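Local coordinates for F-BAR domain only protein 1 (Danio rerio, PDB 5JP2), which may act in an early step of clathrin-mediated endocytosis, and binds an Eps15 peptide through its mu homology domain, at residues V41-L47 with L131-S137. Residues are numbered along the deposited sequence.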
loop_
_atom_site.group_PDB
_atom_site.type_symbol
_atom_site.label_atom_id
_atom_site.label_comp_id
_atom_site.label_asym_id
_atom_site.label_seq_id
_atom_site.Cartn_x
_atom_site.Cartn_y
_atom_site.Cartn_z
ATOM N N VAL B 41 -5.576 12.490 4.535
ATOM C CA VAL B 41 -4.977 11.274 4.001
ATOM C C VAL B 41 -3.521 11.151 4.455
ATOM O O VAL B 41 -2.756 12.114 4.367
ATOM C CB VAL B 41 -5.072 11.249 2.465
ATOM C CG1 VAL B 41 -4.382 10.021 1.924
ATOM C CG2 VAL B 41 -6.505 11.260 2.042
ATOM N N LYS B 42 -3.135 9.958 4.911
ATOM C CA LYS B 42 -1.740 9.616 5.192
ATOM C C LYS B 42 -1.361 8.291 4.531
ATOM O O LYS B 42 -1.930 7.244 4.847
ATOM C CB LYS B 42 -1.470 9.526 6.697
ATOM C CG LYS B 42 0.020 9.366 7.004
ATOM C CD LYS B 42 0.340 9.275 8.478
ATOM C CE LYS B 42 -0.057 7.940 9.046
ATOM N NZ LYS B 42 0.627 7.651 10.320
ATOM N N ILE B 43 -0.374 8.326 3.647
ATOM C CA ILE B 43 0.159 7.128 3.011
ATOM C C ILE B 43 1.523 6.816 3.600
ATOM O O ILE B 43 2.370 7.701 3.724
ATOM C CB ILE B 43 0.246 7.297 1.488
ATOM C CG1 ILE B 43 -1.138 7.572 0.915
ATOM C CG2 ILE B 43 0.832 6.064 0.868
ATOM C CD1 ILE B 43 -1.104 8.180 -0.420
ATOM N N THR B 44 1.736 5.558 3.945
ATOM C CA THR B 44 3.008 5.081 4.450
ATOM C C THR B 44 3.531 3.975 3.546
ATOM O O THR B 44 2.820 3.020 3.240
ATOM C CB THR B 44 2.849 4.577 5.864
ATOM O OG1 THR B 44 2.318 5.638 6.659
ATOM C CG2 THR B 44 4.185 4.195 6.406
ATOM N N GLY B 45 4.768 4.114 3.104
ATOM C CA GLY B 45 5.282 3.199 2.111
ATOM C C GLY B 45 6.601 2.584 2.500
ATOM O O GLY B 45 7.344 3.118 3.322
ATOM N N ASP B 46 6.901 1.469 1.840
ATOM C CA ASP B 46 8.118 0.710 2.052
ATOM C C ASP B 46 8.670 0.241 0.711
ATOM O O ASP B 46 7.927 -0.286 -0.112
ATOM C CB ASP B 46 7.859 -0.487 2.951
ATOM C CG ASP B 46 8.944 -1.526 2.840
ATOM O OD1 ASP B 46 8.744 -2.490 2.078
ATOM O OD2 ASP B 46 9.999 -1.389 3.494
ATOM N N LEU B 47 9.964 0.417 0.497
ATOM C CA LEU B 47 10.653 -0.108 -0.676
ATOM C C LEU B 47 11.596 -1.230 -0.272
ATOM O O LEU B 47 12.539 -1.010 0.484
ATOM C CB LEU B 47 11.428 0.986 -1.394
ATOM C CG LEU B 47 12.261 0.563 -2.597
ATOM C CD1 LEU B 47 11.407 -0.001 -3.704
ATOM C CD2 LEU B 47 13.042 1.743 -3.105
ATOM N N LEU B 131 13.967 1.596 2.042
ATOM C CA LEU B 131 13.420 2.915 2.320
ATOM C C LEU B 131 12.060 2.834 2.995
ATOM O O LEU B 131 11.270 1.937 2.709
ATOM C CB LEU B 131 13.307 3.701 1.027
ATOM C CG LEU B 131 12.850 5.139 1.064
ATOM C CD1 LEU B 131 14.030 6.037 1.253
ATOM C CD2 LEU B 131 12.174 5.429 -0.244
ATOM N N LYS B 132 11.798 3.795 3.885
ATOM C CA LYS B 132 10.470 4.088 4.402
ATOM C C LYS B 132 10.112 5.508 3.995
ATOM O O LYS B 132 10.987 6.357 3.859
ATOM C CB LYS B 132 10.400 3.967 5.918
ATOM C CG LYS B 132 10.974 2.701 6.461
ATOM C CD LYS B 132 10.292 1.479 5.927
ATOM C CE LYS B 132 10.644 0.277 6.780
ATOM N NZ LYS B 132 10.059 -0.978 6.252
ATOM N N TYR B 133 8.829 5.774 3.782
ATOM C CA TYR B 133 8.441 7.103 3.343
ATOM C C TYR B 133 6.979 7.359 3.678
ATOM O O TYR B 133 6.227 6.447 4.009
ATOM C CB TYR B 133 8.720 7.313 1.846
ATOM C CG TYR B 133 8.022 6.376 0.907
ATOM C CD1 TYR B 133 8.546 5.132 0.627
ATOM C CD2 TYR B 133 6.837 6.732 0.300
ATOM C CE1 TYR B 133 7.911 4.270 -0.232
ATOM C CE2 TYR B 133 6.192 5.875 -0.552
ATOM C CZ TYR B 133 6.740 4.645 -0.822
ATOM O OH TYR B 133 6.102 3.785 -1.672
ATOM N N GLN B 134 6.598 8.629 3.600
ATOM C CA GLN B 134 5.331 9.110 4.127
ATOM C C GLN B 134 4.794 10.198 3.224
ATOM O O GLN B 134 5.558 11.014 2.717
ATOM C CB GLN B 134 5.524 9.661 5.535
ATOM C CG GLN B 134 4.384 9.475 6.467
ATOM C CD GLN B 134 4.729 9.951 7.849
ATOM O OE1 GLN B 134 5.645 10.752 8.025
ATOM N NE2 GLN B 134 4.009 9.455 8.844
ATOM N N ALA B 135 3.484 10.205 3.017
ATOM C CA ALA B 135 2.837 11.266 2.259
ATOM C C ALA B 135 1.509 11.608 2.908
ATOM O O ALA B 135 0.730 10.709 3.227
ATOM C CB ALA B 135 2.624 10.860 0.801
ATOM N N SER B 136 1.265 12.899 3.112
ATOM C CA SER B 136 0.079 13.389 3.798
ATOM C C SER B 136 -0.596 14.452 2.961
ATOM O O SER B 136 0.073 15.224 2.275
ATOM C CB SER B 136 0.411 13.992 5.155
ATOM O OG SER B 136 1.016 13.048 6.008
ATOM N N SER B 137 -1.920 14.496 3.024
ATOM C CA SER B 137 -2.643 15.526 2.301
ATOM C C SER B 137 -3.984 15.779 2.970
ATOM O O SER B 137 -4.521 14.915 3.659
ATOM C CB SER B 137 -2.842 15.150 0.837
ATOM O OG SER B 137 -2.879 16.313 0.038
#
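Seven antiparallel bridges in unbroken register, with N-to-C directions 168° apart, define a regular two-strand ladder between residues 41-47 and 131-137. It starts at Val41, whose N donates to Ser137 O (2.8 Å) and whose O accepts from Ser137 N (2.9 Å). Lys42 forms a non-hydrogen-bonded pair with Ser136; its CA lies 3.3 Å from Ala135 O in a CA-H...O contact. Reciprocal bonds return with Ile43 N to Ala135 O at 2.7 Å and Ala135 N to Ile43 O at 2.8 Å, while Ile43 CB and Ala135 CB meet at 4.3 Å. Thr44 pairs with Gln134 on the same face as Lys42.

Gly45 makes the next hydrogen-bonded pair, Gly45 N to Tyr133 O at 2.9 Å and Tyr133 N to Gly45 O at 3.1 Å. The Tyr133 side chain, with chi1 at 60°, lays its ring over Gly45 CA, which sits 3.7 Å from the ring centroid and 18° off its normal, a CH-pi contact that is the aromatic rescue of glycine. An ideal CB here would fall 2.2 Å from Tyr133 CZ, a clash. On the opposite face, Asp46 OD2 forms a salt bridge with Lys132 NZ (2.8 Å). Leu47 N bonds to Leu131 O at 3.0 Å; the return bond, Leu131 N to Leu47 O, is weak at 3.4 Å.

Within the large mixed sheet of the mu homology domain, strand 17-31 flanks residues 41-47 through backbone bonds with Lys42, Thr44 and Asp46, and Tyr133 OH is hydrogen-bonded to Glu25 of that strand. Strand 80-83 borders the other side, where Lys132 bonds to Leu82, while Leu72 of strand 69-73 touches Leu47 and Leu131.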